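Amide synthase (Vibrio cholerae, PDB 1L5A) probably catalyses amide bond formation in vibriobactin biosynthesis, as a condensation enzyme of the nonribosomal peptide synthetase type. Local coordinates at residues S47-R53 with W64-P69; D130-L136 with F260-W264; L141-Q146 with P342-D346; F158-Y164 with S266-P272. One frame throughout, in Å; residues are numbered along the deposited sequence.

Contact 1 (S47-R53 with W64-P69)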
loop_
_atom_site.group_PDB
_atom_site.type_symbol
_atom_site.label_atom_id
_atom_site.label_comp_id
_atom_site.label_asym_id
_atom_site.label_seq_id
_atom_site.Cartn_x
_atom_site.Cartn_y
_atom_site.Cartn_z
ATOM N N SER A 47 25.157 5.101 19.309
ATOM C CA SER A 47 24.028 5.091 20.248
ATOM C C SER A 47 22.720 4.887 19.547
ATOM O O SER A 47 21.807 4.278 20.088
ATOM C CB SER A 47 23.939 6.393 21.017
ATOM O OG SER A 47 25.045 6.469 21.895
ATOM N N GLU A 48 22.633 5.401 18.330
ATOM C CA GLU A 48 21.418 5.291 17.543
ATOM C C GLU A 48 21.145 3.904 16.962
ATOM O O GLU A 48 20.033 3.649 16.494
ATOM C CB GLU A 48 21.449 6.317 16.411
ATOM C CG GLU A 48 21.507 7.782 16.868
ATOM C CD GLU A 48 21.514 8.743 15.697
ATOM O OE1 GLU A 48 21.145 8.317 14.579
ATOM O OE2 GLU A 48 21.872 9.922 15.890
ATOM N N ILE A 49 22.138 3.009 16.992
ATOM C CA ILE A 49 21.975 1.679 16.413
ATOM C C ILE A 49 21.648 0.641 17.459
ATOM O O ILE A 49 22.541 0.060 18.055
ATOM C CB ILE A 49 23.257 1.246 15.666
ATOM C CG1 ILE A 49 23.716 2.372 14.744
ATOM C CG2 ILE A 49 22.993 -0.011 14.827
ATOM C CD1 ILE A 49 24.937 2.013 13.919
ATOM N N ASP A 50 20.366 0.388 17.676
ATOM C CA ASP A 50 19.955 -0.574 18.687
ATOM C C ASP A 50 20.531 -1.974 18.536
ATOM O O ASP A 50 20.893 -2.616 19.520
ATOM C CB ASP A 50 18.441 -0.684 18.722
ATOM C CG ASP A 50 17.785 0.527 19.328
ATOM O OD1 ASP A 50 18.404 1.147 20.208
ATOM O OD2 ASP A 50 16.638 0.847 18.942
ATOM N N LEU A 51 20.611 -2.457 17.307
ATOM C CA LEU A 51 21.111 -3.804 17.092
ATOM C C LEU A 51 22.572 -3.986 17.551
ATOM O O LEU A 51 22.967 -5.090 17.909
ATOM C CB LEU A 51 20.925 -4.204 15.621
ATOM C CG LEU A 51 20.775 -5.703 15.365
ATOM C CD1 LEU A 51 19.651 -6.282 16.234
ATOM C CD2 LEU A 51 20.491 -5.934 13.891
ATOM N N PHE A 52 23.380 -2.933 17.550
ATOM C CA PHE A 52 24.748 -3.099 18.027
ATOM C C PHE A 52 24.762 -3.464 19.525
ATOM O O PHE A 52 25.822 -3.731 20.080
ATOM C CB PHE A 52 25.577 -1.823 17.840
ATOM C CG PHE A 52 26.036 -1.585 16.443
ATOM C CD1 PHE A 52 26.879 -0.515 16.162
ATOM C CD2 PHE A 52 25.596 -2.385 15.397
ATOM C CE1 PHE A 52 27.268 -0.236 14.862
ATOM C CE2 PHE A 52 25.978 -2.114 14.087
ATOM C CZ PHE A 52 26.815 -1.034 13.820
ATOM N N ARG A 53 23.606 -3.455 20.182
ATOM C CA ARG A 53 23.546 -3.805 21.603
ATOM C C ARG A 53 22.996 -5.218 21.769
ATOM O O ARG A 53 22.775 -5.696 22.883
ATOM C CB ARG A 53 22.654 -2.825 22.388
ATOM C CG ARG A 53 23.230 -1.409 22.538
ATOM C CD ARG A 53 22.353 -0.508 23.432
ATOM N NE ARG A 53 21.044 -0.199 22.839
ATOM C CZ ARG A 53 19.897 -0.755 23.212
ATOM N NH1 ARG A 53 19.875 -1.665 24.193
ATOM N NH2 ARG A 53 18.768 -0.395 22.607
ATOM N N TRP A 64 18.796 -7.749 24.955
ATOM C CA TRP A 64 19.497 -6.470 24.839
ATOM C C TRP A 64 20.379 -5.920 25.966
ATOM O O TRP A 64 19.940 -5.728 27.102
ATOM C CB TRP A 64 18.478 -5.388 24.477
ATOM C CG TRP A 64 17.512 -5.850 23.457
ATOM C CD1 TRP A 64 16.361 -6.548 23.682
ATOM C CD2 TRP A 64 17.644 -5.737 22.034
ATOM N NE1 TRP A 64 15.772 -6.880 22.485
ATOM C CE2 TRP A 64 16.536 -6.394 21.458
ATOM C CE3 TRP A 64 18.590 -5.147 21.191
ATOM C CZ2 TRP A 64 16.347 -6.479 20.070
ATOM C CZ3 TRP A 64 18.405 -5.233 19.808
ATOM C CH2 TRP A 64 17.286 -5.897 19.265
ATOM N N HIS A 65 21.624 -5.630 25.618
ATOM C CA HIS A 65 22.563 -5.030 26.554
ATOM C C HIS A 65 22.062 -3.582 26.742
ATOM O O HIS A 65 21.674 -2.911 25.784
ATOM C CB HIS A 65 23.960 -5.037 25.955
ATOM C CG HIS A 65 25.043 -4.849 26.963
ATOM N ND1 HIS A 65 25.916 -3.780 26.929
ATOM C CD2 HIS A 65 25.415 -5.609 28.022
ATOM C CE1 HIS A 65 26.781 -3.890 27.921
ATOM N NE2 HIS A 65 26.499 -4.989 28.599
ATOM N N PRO A 66 22.078 -3.075 27.974
ATOM C CA PRO A 66 21.590 -1.707 28.188
ATOM C C PRO A 66 22.534 -0.558 27.843
ATOM O O PRO A 66 22.109 0.586 27.796
ATOM C CB PRO A 66 21.235 -1.713 29.660
ATOM C CG PRO A 66 22.362 -2.530 30.224
ATOM C CD PRO A 66 22.496 -3.695 29.243
ATOM N N PHE A 67 23.800 -0.845 27.574
ATOM C CA PHE A 67 24.740 0.229 27.278
ATOM C C PHE A 67 25.159 0.225 25.817
ATOM O O PHE A 67 25.159 -0.816 25.171
ATOM C CB PHE A 67 25.974 0.085 28.183
ATOM C CG PHE A 67 25.650 0.028 29.658
ATOM C CD1 PHE A 67 26.374 -0.800 30.509
ATOM C CD2 PHE A 67 24.617 0.794 30.195
ATOM C CE1 PHE A 67 26.068 -0.866 31.869
ATOM C CE2 PHE A 67 24.308 0.735 31.541
ATOM C CZ PHE A 67 25.030 -0.093 32.384
ATOM N N SER A 68 25.515 1.386 25.281
ATOM C CA SER A 68 25.951 1.424 23.892
ATOM C C SER A 68 27.381 0.928 23.812
ATOM O O SER A 68 28.115 0.926 24.794
ATOM C CB SER A 68 25.853 2.844 23.300
ATOM O OG SER A 68 26.436 3.843 24.129
ATOM N N PRO A 69 27.790 0.466 22.636
ATOM C CA PRO A 69 29.152 -0.035 22.433
ATOM C C PRO A 69 30.244 0.979 22.849
ATOM O O PRO A 69 30.147 2.180 22.563
ATOM C CB PRO A 69 29.181 -0.308 20.926
ATOM C CG PRO A 69 27.777 -0.723 20.638
ATOM C CD PRO A 69 26.965 0.274 21.429
#
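The Arg53 side chain runs alongside the carbonyl oxygens of His65 and Phe67. Arg53 CD sits 3.3 Å from Phe67 O, and CB and CG also pass close to the carbonyl oxygens of this loop. The chain bends at chi3 (-67°), and NH1 of Arg53 donates to His65 O at 2.7 Å. The oxygen lies in the guanidinium plane, at its edge. His65 N in turn donates to Arg53 O at 3.0 Å, a fairly straight bond (163°). Arg53 NH2 holds Asp50 OD1 in a salt bridge within its own segment, approaching from above the carboxylate plane. The Trp64 ring points its CZ3 edge at Asp50 O, and CH2 meets Leu51 CD1 at 3.9 Å. Further along, Pro69 CG packs against Phe52 CB at 3.7 Å. The contact joins the turn after helix 35-47 to the loop after strand 62-64. With an in-plane partner on each terminal nitrogen of the guanidinium, these bonds should limit its rotation, and its charge is probably partly balanced by Asp50.

Contact 2 (D130-L136 with F260-W264)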
loop_
_atom_site.group_PDB
_atom_site.type_symbol
_atom_site.label_atom_id
_atom_site.label_comp_id
_atom_site.label_asym_id
_atom_site.label_seq_id
_atom_site.Cartn_x
_atom_site.Cartn_y
_atom_site.Cartn_z
ATOM N N ASP A 130 24.620 -5.746 7.588
ATOM C CA ASP A 130 24.964 -6.135 6.225
ATOM C C ASP A 130 25.679 -4.956 5.572
ATOM O O ASP A 130 26.023 -3.986 6.243
ATOM C CB ASP A 130 23.728 -6.531 5.396
ATOM C CG ASP A 130 22.598 -5.498 5.455
ATOM O OD1 ASP A 130 22.883 -4.270 5.457
ATOM O OD2 ASP A 130 21.412 -5.926 5.476
ATOM N N GLY A 131 25.891 -5.018 4.266
ATOM C CA GLY A 131 26.601 -3.934 3.613
ATOM C C GLY A 131 25.920 -2.595 3.717
ATOM O O GLY A 131 26.525 -1.591 4.096
ATOM N N TYR A 132 24.640 -2.584 3.387
ATOM C CA TYR A 132 23.855 -1.361 3.404
ATOM C C TYR A 132 23.860 -0.775 4.831
ATOM O O TYR A 132 23.975 0.449 5.014
ATOM C CB TYR A 132 22.427 -1.654 2.896
ATOM C CG TYR A 132 21.637 -0.427 2.493
ATOM C CD1 TYR A 132 21.593 -0.007 1.159
ATOM C CD2 TYR A 132 20.927 0.320 3.444
ATOM C CE1 TYR A 132 20.852 1.141 0.774
ATOM C CE2 TYR A 132 20.195 1.445 3.076
ATOM C CZ TYR A 132 20.159 1.854 1.738
ATOM O OH TYR A 132 19.427 2.970 1.374
ATOM N N GLY A 133 23.748 -1.642 5.837
ATOM C CA GLY A 133 23.783 -1.153 7.206
ATOM C C GLY A 133 25.109 -0.427 7.490
ATOM O O GLY A 133 25.141 0.650 8.117
ATOM N N MET A 134 26.202 -1.015 6.996
ATOM C CA MET A 134 27.517 -0.463 7.178
ATOM C C MET A 134 27.601 0.943 6.599
ATOM O O MET A 134 28.055 1.883 7.275
ATOM C CB MET A 134 28.563 -1.362 6.520
ATOM C CG MET A 134 30.003 -1.012 6.890
ATOM S SD MET A 134 30.400 -1.166 8.682
ATOM C CE MET A 134 30.623 0.361 9.043
ATOM N N MET A 135 27.163 1.112 5.356
ATOM C CA MET A 135 27.242 2.446 4.790
ATOM C C MET A 135 26.320 3.406 5.534
ATOM O O MET A 135 26.682 4.571 5.708
ATOM C CB MET A 135 26.987 2.432 3.271
ATOM C CG MET A 135 25.590 2.573 2.801
ATOM S SD MET A 135 24.950 4.263 2.854
ATOM C CE MET A 135 23.214 3.789 2.746
ATOM N N LEU A 136 25.160 2.931 5.998
ATOM C CA LEU A 136 24.267 3.793 6.766
ATOM C C LEU A 136 25.035 4.273 7.989
ATOM O O LEU A 136 24.974 5.442 8.345
ATOM C CB LEU A 136 23.011 3.054 7.228
ATOM C CG LEU A 136 21.866 2.848 6.230
ATOM C CD1 LEU A 136 20.750 2.069 6.903
ATOM C CD2 LEU A 136 21.339 4.197 5.732
ATOM N N PHE A 260 19.007 -8.396 -2.778
ATOM C CA PHE A 260 17.999 -7.332 -2.718
ATOM C C PHE A 260 18.128 -6.726 -1.301
ATOM O O PHE A 260 17.891 -7.411 -0.288
ATOM C CB PHE A 260 16.588 -7.875 -2.933
ATOM C CG PHE A 260 15.511 -6.879 -2.599
ATOM C CD1 PHE A 260 15.564 -5.581 -3.119
ATOM C CD2 PHE A 260 14.487 -7.206 -1.713
ATOM C CE1 PHE A 260 14.620 -4.628 -2.759
ATOM C CE2 PHE A 260 13.532 -6.255 -1.343
ATOM C CZ PHE A 260 13.601 -4.965 -1.868
ATOM N N MET A 261 18.526 -5.457 -1.230
ATOM C CA MET A 261 18.743 -4.787 0.056
ATOM C C MET A 261 17.568 -4.927 1.037
ATOM O O MET A 261 17.769 -5.068 2.256
ATOM C CB MET A 261 19.055 -3.302 -0.176
ATOM C CG MET A 261 20.256 -3.039 -1.067
ATOM S SD MET A 261 21.681 -4.011 -0.532
ATOM C CE MET A 261 22.056 -4.991 -1.978
ATOM N N ASN A 262 16.345 -4.879 0.510
ATOM C CA ASN A 262 15.170 -5.013 1.349
ATOM C C ASN A 262 15.013 -3.777 2.271
ATOM O O ASN A 262 14.528 -3.886 3.392
ATOM C CB ASN A 262 15.306 -6.305 2.150
ATOM C CG ASN A 262 13.979 -6.971 2.408
ATOM O OD1 ASN A 262 13.073 -6.933 1.585
ATOM N ND2 ASN A 262 13.860 -7.602 3.564
ATOM N N ARG A 263 15.435 -2.614 1.774
ATOM C CA ARG A 263 15.349 -1.337 2.492
ATOM C C ARG A 263 14.287 -0.476 1.809
ATOM O O ARG A 263 13.768 0.470 2.387
ATOM C CB ARG A 263 16.673 -0.564 2.415
ATOM C CG ARG A 263 17.898 -1.308 2.911
ATOM C CD ARG A 263 18.015 -1.228 4.396
ATOM N NE ARG A 263 19.067 -2.102 4.887
ATOM C CZ ARG A 263 19.540 -2.077 6.130
ATOM N NH1 ARG A 263 19.062 -1.199 7.012
ATOM N NH2 ARG A 263 20.452 -2.965 6.509
ATOM N N TRP A 264 13.994 -0.814 0.557
ATOM C CA TRP A 264 13.022 -0.100 -0.262
ATOM C C TRP A 264 11.636 0.029 0.362
ATOM O O TRP A 264 10.996 -0.964 0.705
ATOM C CB TRP A 264 12.927 -0.782 -1.620
ATOM C CG TRP A 264 12.000 -0.119 -2.563
ATOM C CD1 TRP A 264 11.705 1.210 -2.632
ATOM C CD2 TRP A 264 11.260 -0.752 -3.608
ATOM N NE1 TRP A 264 10.823 1.449 -3.658
ATOM C CE2 TRP A 264 10.531 0.261 -4.277
ATOM C CE3 TRP A 264 11.140 -2.080 -4.047
ATOM C CZ2 TRP A 264 9.689 -0.011 -5.363
ATOM C CZ3 TRP A 264 10.304 -2.351 -5.124
ATOM C CH2 TRP A 264 9.588 -1.317 -5.771
#
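Asp130 and Arg263 meet in a salt bridge at the start of helix 131-150. Asp130 and Gly131 are the closing DG of the HHxxxDG motif of condensation domains. The two side chains reach toward each other, with carboxylate and guanidinium planes 75° apart. Arg263 NH2 reaches OD1 of Asp130 at 3.0 Å and OD2 at 3.3 Å, both weak as hydrogen bonds. Asp130 is the N-cap residue of helix 131-150, its OD1 accepting from Gly133 N at 2.8 Å, while OD2 takes the backbone N of Met275 and Val276. The carboxylate therefore ties a helix start to a distant loop, consistent with a structural role. Arg263 NH1 is turned the other way, to Ala268 O. Tyr132 and Arg263 lie antiparallel alongside each other. The Tyr132 ring and the guanidinium are only 25° from parallel, and Tyr132 CD2 lies over the guanidinium face, 3.4 Å from Arg263 NE. Met261 approaches the ring obliquely, a Met-aromatic contact with SD 5.5 Å from the centroid. Arg263 CG stands over the Tyr132 ring face, 3.7 Å from the centroid, in a CH-pi contact. Met135 CE touches the opposite face, toward the rim.

Contact 3 (L141-Q146 with P342-D346)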
loop_
_atom_site.group_PDB
_atom_site.type_symbol
_atom_site.label_atom_id
_atom_site.label_comp_id
_atom_site.label_asym_id
_atom_site.label_seq_id
_atom_site.Cartn_x
_atom_site.Cartn_y
_atom_site.Cartn_z
ATOM N N LEU A 141 27.823 8.695 10.667
ATOM C CA LEU A 141 29.015 9.199 11.331
ATOM C C LEU A 141 29.367 10.532 10.693
ATOM O O LEU A 141 29.679 11.510 11.375
ATOM C CB LEU A 141 30.167 8.221 11.174
ATOM C CG LEU A 141 31.526 8.761 11.584
ATOM C CD1 LEU A 141 31.572 8.970 13.104
ATOM C CD2 LEU A 141 32.602 7.763 11.128
ATOM N N SER A 142 29.316 10.553 9.371
ATOM C CA SER A 142 29.587 11.755 8.615
ATOM C C SER A 142 28.642 12.882 9.072
ATOM O O SER A 142 29.080 13.979 9.414
ATOM C CB SER A 142 29.345 11.477 7.135
ATOM O OG SER A 142 29.643 12.610 6.351
ATOM N N GLN A 143 27.341 12.597 9.074
ATOM C CA GLN A 143 26.352 13.582 9.459
ATOM C C GLN A 143 26.596 14.187 10.829
ATOM O O GLN A 143 26.597 15.414 10.984
ATOM C CB GLN A 143 24.951 12.980 9.403
ATOM C CG GLN A 143 24.601 12.466 8.043
ATOM C CD GLN A 143 23.214 11.838 7.974
ATOM O OE1 GLN A 143 22.724 11.248 8.944
ATOM N NE2 GLN A 143 22.585 11.947 6.809
ATOM N N HIS A 144 26.804 13.348 11.828
ATOM C CA HIS A 144 27.039 13.888 13.148
ATOM C C HIS A 144 28.297 14.742 13.192
ATOM O O HIS A 144 28.300 15.796 13.834
ATOM C CB HIS A 144 27.118 12.779 14.187
ATOM C CG HIS A 144 25.783 12.296 14.661
ATOM N ND1 HIS A 144 24.818 13.150 15.156
ATOM C CD2 HIS A 144 25.276 11.045 14.782
ATOM C CE1 HIS A 144 23.779 12.445 15.568
ATOM N NE2 HIS A 144 24.030 11.166 15.354
ATOM N N TYR A 145 29.358 14.321 12.500
ATOM C CA TYR A 145 30.589 15.116 12.510
ATOM C C TYR A 145 30.342 16.509 11.925
ATOM O O TYR A 145 30.745 17.518 12.503
ATOM C CB TYR A 145 31.718 14.438 11.720
ATOM C CG TYR A 145 33.028 15.209 11.781
ATOM C CD1 TYR A 145 33.825 15.176 12.925
ATOM C CD2 TYR A 145 33.444 16.019 10.713
ATOM C CE1 TYR A 145 35.003 15.928 13.010
ATOM C CE2 TYR A 145 34.620 16.782 10.787
ATOM C CZ TYR A 145 35.395 16.729 11.943
ATOM O OH TYR A 145 36.557 17.469 12.045
ATOM N N GLN A 146 29.682 16.564 10.778
ATOM C CA GLN A 146 29.414 17.841 10.139
ATOM C C GLN A 146 28.580 18.736 11.040
ATOM O O GLN A 146 28.812 19.934 11.096
ATOM C CB GLN A 146 28.688 17.620 8.812
ATOM C CG GLN A 146 28.282 18.883 8.060
ATOM C CD GLN A 146 29.424 19.866 7.880
ATOM O OE1 GLN A 146 30.553 19.483 7.564
ATOM N NE2 GLN A 146 29.131 21.147 8.073
ATOM N N PRO A 342 32.400 7.739 3.403
ATOM C CA PRO A 342 31.890 8.914 4.129
ATOM C C PRO A 342 32.820 10.132 4.057
ATOM O O PRO A 342 34.043 9.994 4.129
ATOM C CB PRO A 342 31.726 8.386 5.549
ATOM C CG PRO A 342 32.882 7.404 5.672
ATOM C CD PRO A 342 32.850 6.685 4.332
ATOM N N HIS A 343 32.248 11.325 3.918
ATOM C CA HIS A 343 33.068 12.532 3.843
ATOM C C HIS A 343 33.232 13.319 5.159
ATOM O O HIS A 343 32.364 13.299 6.027
ATOM C CB HIS A 343 32.533 13.472 2.753
ATOM C CG HIS A 343 33.279 14.772 2.667
ATOM N ND1 HIS A 343 32.920 15.888 3.394
ATOM C CD2 HIS A 343 34.408 15.111 1.997
ATOM C CE1 HIS A 343 33.794 16.855 3.177
ATOM N NE2 HIS A 343 34.708 16.409 2.333
ATOM N N PHE A 344 34.365 13.997 5.293
ATOM C CA PHE A 344 34.657 14.828 6.461
ATOM C C PHE A 344 35.386 16.095 5.997
ATOM O O PHE A 344 36.445 16.017 5.355
ATOM C CB PHE A 344 35.532 14.092 7.466
ATOM C CG PHE A 344 34.938 12.814 7.964
ATOM C CD1 PHE A 344 35.017 11.651 7.202
ATOM C CD2 PHE A 344 34.261 12.780 9.192
ATOM C CE1 PHE A 344 34.430 10.466 7.646
ATOM C CE2 PHE A 344 33.664 11.601 9.655
ATOM C CZ PHE A 344 33.747 10.440 8.879
ATOM N N ALA A 345 34.811 17.254 6.317
ATOM C CA ALA A 345 35.379 18.548 5.940
ATOM C C ALA A 345 36.900 18.588 5.895
ATOM O O ALA A 345 37.578 18.185 6.842
ATOM C CB ALA A 345 34.879 19.630 6.882
ATOM N N ASP A 346 37.423 19.081 4.781
ATOM C CA ASP A 346 38.857 19.214 4.585
ATOM C C ASP A 346 39.654 17.923 4.749
ATOM O O ASP A 346 40.796 17.958 5.202
ATOM C CB ASP A 346 39.407 20.295 5.531
ATOM C CG ASP A 346 38.613 21.594 5.454
ATOM O OD1 ASP A 346 38.353 22.073 4.331
ATOM O OD2 ASP A 346 38.242 22.136 6.518
HETATM O O HOH W 1 29.425 11.461 3.189
HETATM O O HOH W 2 32.706 17.555 7.796
#
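Residues 141-146, part of helix 131-150, run beside the irregular chain 342-346, nearest at Ser142 and Pro342, whose CA atoms are 5.8 Å apart. The Ser142 hydroxyl donates to His343 O, with OG 2.8 Å from that oxygen, in the carbonyl plane and on a lone pair. It can do so because OG stands anti to the backbone N (chi1 -178°), turned to the loop. Phe344 inserts its ring beside it. Its CD2 edge faces the Tyr145 ring in an offset edge-to-face pair, with planes at 63° and centroids 5.5 Å apart. Leu141 CD2 touches another point of the same rim, 3.7 Å from Phe344 CZ. Two waters bridge the segments. One accepts from His343 N and donates weakly to Ser142 OG. The other accepts from Ala345 N and donates to Gln146 OE1 at 2.9 Å. Tyr145 OH is bound by Asp34 N. The contact lays the loop before strand 348-356 against helix 131-150, with Phe344 also touching Leu38 of helix 35-47 and Leu29 of strand 22-30.

Contact 4 (F158-Y164 with S266-P272)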
loop_
_atom_site.group_PDB
_atom_site.type_symbol
_atom_site.label_atom_id
_atom_site.label_comp_id
_atom_site.label_asym_id
_atom_site.label_seq_id
_atom_site.Cartn_x
_atom_site.Cartn_y
_atom_site.Cartn_z
ATOM N N PHE A 158 18.456 7.328 13.713
ATOM C CA PHE A 158 17.947 6.091 13.144
ATOM C C PHE A 158 16.704 5.736 13.961
ATOM O O PHE A 158 16.654 6.023 15.155
ATOM C CB PHE A 158 18.989 4.982 13.304
ATOM C CG PHE A 158 20.207 5.152 12.435
ATOM C CD1 PHE A 158 21.489 5.062 12.985
ATOM C CD2 PHE A 158 20.081 5.344 11.061
ATOM C CE1 PHE A 158 22.628 5.161 12.180
ATOM C CE2 PHE A 158 21.210 5.441 10.241
ATOM C CZ PHE A 158 22.493 5.351 10.801
ATOM N N LYS A 159 15.707 5.125 13.334
ATOM C CA LYS A 159 14.503 4.726 14.055
ATOM C C LYS A 159 14.908 3.512 14.900
ATOM O O LYS A 159 15.857 2.821 14.569
ATOM C CB LYS A 159 13.414 4.309 13.070
ATOM C CG LYS A 159 13.051 5.354 12.011
ATOM C CD LYS A 159 11.928 6.267 12.465
ATOM C CE LYS A 159 11.594 7.317 11.398
ATOM N NZ LYS A 159 11.227 6.763 10.048
ATOM N N PRO A 160 14.199 3.245 16.007
ATOM C CA PRO A 160 14.575 2.081 16.820
ATOM C C PRO A 160 14.418 0.784 16.064
ATOM O O PRO A 160 13.579 0.689 15.174
ATOM C CB PRO A 160 13.630 2.161 18.030
ATOM C CG PRO A 160 12.524 3.068 17.581
ATOM C CD PRO A 160 13.188 4.067 16.696
ATOM N N TYR A 161 15.229 -0.212 16.415
ATOM C CA TYR A 161 15.169 -1.506 15.741
ATOM C C TYR A 161 13.783 -2.101 15.935
ATOM O O TYR A 161 13.279 -2.807 15.066
ATOM C CB TYR A 161 16.232 -2.468 16.300
ATOM C CG TYR A 161 16.315 -3.805 15.560
ATOM C CD1 TYR A 161 16.733 -3.863 14.230
ATOM C CD2 TYR A 161 15.994 -5.004 16.196
ATOM C CE1 TYR A 161 16.832 -5.057 13.566
ATOM C CE2 TYR A 161 16.100 -6.222 15.530
ATOM C CZ TYR A 161 16.524 -6.237 14.218
ATOM O OH TYR A 161 16.702 -7.429 13.556
ATOM N N GLN A 162 13.177 -1.804 17.084
ATOM C CA GLN A 162 11.843 -2.285 17.425
ATOM C C GLN A 162 10.798 -1.871 16.385
ATOM O O GLN A 162 9.817 -2.586 16.154
ATOM C CB GLN A 162 11.434 -1.754 18.804
ATOM C CG GLN A 162 10.049 -2.208 19.285
ATOM C CD GLN A 162 9.936 -3.719 19.407
ATOM O OE1 GLN A 162 10.909 -4.399 19.733
ATOM N NE2 GLN A 162 8.741 -4.247 19.163
ATOM N N SER A 163 10.987 -0.716 15.760
ATOM C CA SER A 163 10.027 -0.291 14.749
ATOM C C SER A 163 10.121 -1.251 13.562
ATOM O O SER A 163 9.101 -1.583 12.942
ATOM C CB SER A 163 10.304 1.140 14.285
ATOM O OG SER A 163 10.007 2.076 15.308
ATOM N N TYR A 164 11.342 -1.691 13.251
ATOM C CA TYR A 164 11.544 -2.631 12.156
ATOM C C TYR A 164 10.918 -3.986 12.522
ATOM O O TYR A 164 10.227 -4.606 11.714
ATOM C CB TYR A 164 13.036 -2.812 11.856
ATOM C CG TYR A 164 13.330 -3.936 10.893
ATOM C CD1 TYR A 164 12.967 -3.842 9.548
ATOM C CD2 TYR A 164 13.880 -5.133 11.342
ATOM C CE1 TYR A 164 13.131 -4.921 8.680
ATOM C CE2 TYR A 164 14.048 -6.221 10.481
ATOM C CZ TYR A 164 13.664 -6.109 9.154
ATOM O OH TYR A 164 13.754 -7.203 8.328
ATOM N N SER A 266 10.808 0.761 3.241
ATOM C CA SER A 266 10.712 0.273 4.613
ATOM C C SER A 266 11.425 1.124 5.655
ATOM O O SER A 266 12.351 1.880 5.355
ATOM C CB SER A 266 11.261 -1.154 4.689
ATOM O OG SER A 266 11.465 -1.561 6.031
ATOM N N VAL A 267 11.003 0.975 6.900
ATOM C CA VAL A 267 11.631 1.729 7.967
ATOM C C VAL A 267 13.077 1.252 8.126
ATOM O O VAL A 267 13.896 1.903 8.768
ATOM C CB VAL A 267 10.841 1.562 9.274
ATOM C CG1 VAL A 267 11.033 0.160 9.828
ATOM C CG2 VAL A 267 11.241 2.648 10.256
ATOM N N ALA A 268 13.389 0.119 7.507
ATOM C CA ALA A 268 14.730 -0.442 7.559
ATOM C C ALA A 268 15.665 0.520 6.841
ATOM O O ALA A 268 16.886 0.426 6.962
ATOM C CB ALA A 268 14.762 -1.826 6.868
ATOM N N ALA A 269 15.091 1.444 6.080
ATOM C CA ALA A 269 15.917 2.402 5.362
ATOM C C ALA A 269 16.569 3.334 6.365
ATOM O O ALA A 269 17.495 4.069 6.024
ATOM C CB ALA A 269 15.088 3.197 4.386
ATOM N N ASN A 270 16.072 3.299 7.597
ATOM C CA ASN A 270 16.604 4.134 8.661
ATOM C C ASN A 270 16.910 3.299 9.887
ATOM O O ASN A 270 16.802 3.782 11.006
ATOM C CB ASN A 270 15.603 5.222 9.052
ATOM C CG ASN A 270 15.139 6.020 7.875
ATOM O OD1 ASN A 270 14.035 5.814 7.373
ATOM N ND2 ASN A 270 15.988 6.927 7.401
ATOM N N VAL A 271 17.291 2.048 9.679
ATOM C CA VAL A 271 17.608 1.171 10.789
ATOM C C VAL A 271 18.720 0.244 10.365
ATOM O O VAL A 271 18.490 -0.730 9.658
ATOM C CB VAL A 271 16.407 0.302 11.209
ATOM C CG1 VAL A 271 16.745 -0.459 12.465
ATOM C CG2 VAL A 271 15.186 1.149 11.412
ATOM N N PRO A 272 19.953 0.562 10.762
ATOM C CA PRO A 272 21.078 -0.297 10.393
ATOM C C PRO A 272 20.805 -1.681 10.979
ATOM O O PRO A 272 20.353 -1.795 12.116
ATOM C CB PRO A 272 22.258 0.400 11.050
ATOM C CG PRO A 272 21.878 1.869 10.947
ATOM C CD PRO A 272 20.415 1.827 11.370
#
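Pro272 stands on edge over one face of the Phe158 ring, its CG and CD leading, where two remote parts of the condensation-domain fold meet: the chain leading into helix 161-172 and the loop between strands 255-260 and 277-282. Pro272 CG is over the ring centre, 3.5 Å from the centroid and 10° off the normal, so this is a CH-pi contact. The proline and the phenylalanine cross at about a right angle. The two valines are the bumps of the loop. Val267 fills the hollow between Lys159 and Tyr164: CG2 rests on Lys159 CG at 3.7 Å, while CG1 presses on the backbone at Tyr164 CA. Val271 fills the hollow between Lys159 and Tyr161. Its CG1 is anti to the backbone N (chi1 -173°), which carries it to the edge of the Tyr161 ring, 3.8 Å from CD1. Its other methyl, CG2, lies against Lys159 O. Ala268 CB is a smaller bump and meets Tyr164 CD1 at 3.8 Å. Lys159 and Asn270 extend in parallel. Beyond the apolar fit, Glu167 of the helix accepts from Val267 N. One backbone bond crosses: Lys159 N donates to Asn270 O at 2.9 Å.

Contacts 2 and 3 share helix 131-150; their centres lie about 20 Å apart and they do not touch. Contact 4 links contacts 1 and 2, its centre about 14 and about 11 Å from theirs. Glu48 of contact 1 joins three elements: OE1 probably accepts from Phe158 N of contact 4 at 3.0 Å, and OE2 probably bonds His144 of contact 3. Asp50 OD2 probably takes Tyr161 N at 3.1 Å. Ala268 O of contact 4 probably accepts from Arg263 NH1 of contact 2 at 2.7 Å. Contact 2 contains the end of the HHxxxDG motif, so it probably lies closest of the four to the active site, as in other condensation domains. Contacts 1 and 3 lie farther out, their centres about 23 and 22 Å from the centre of the chain.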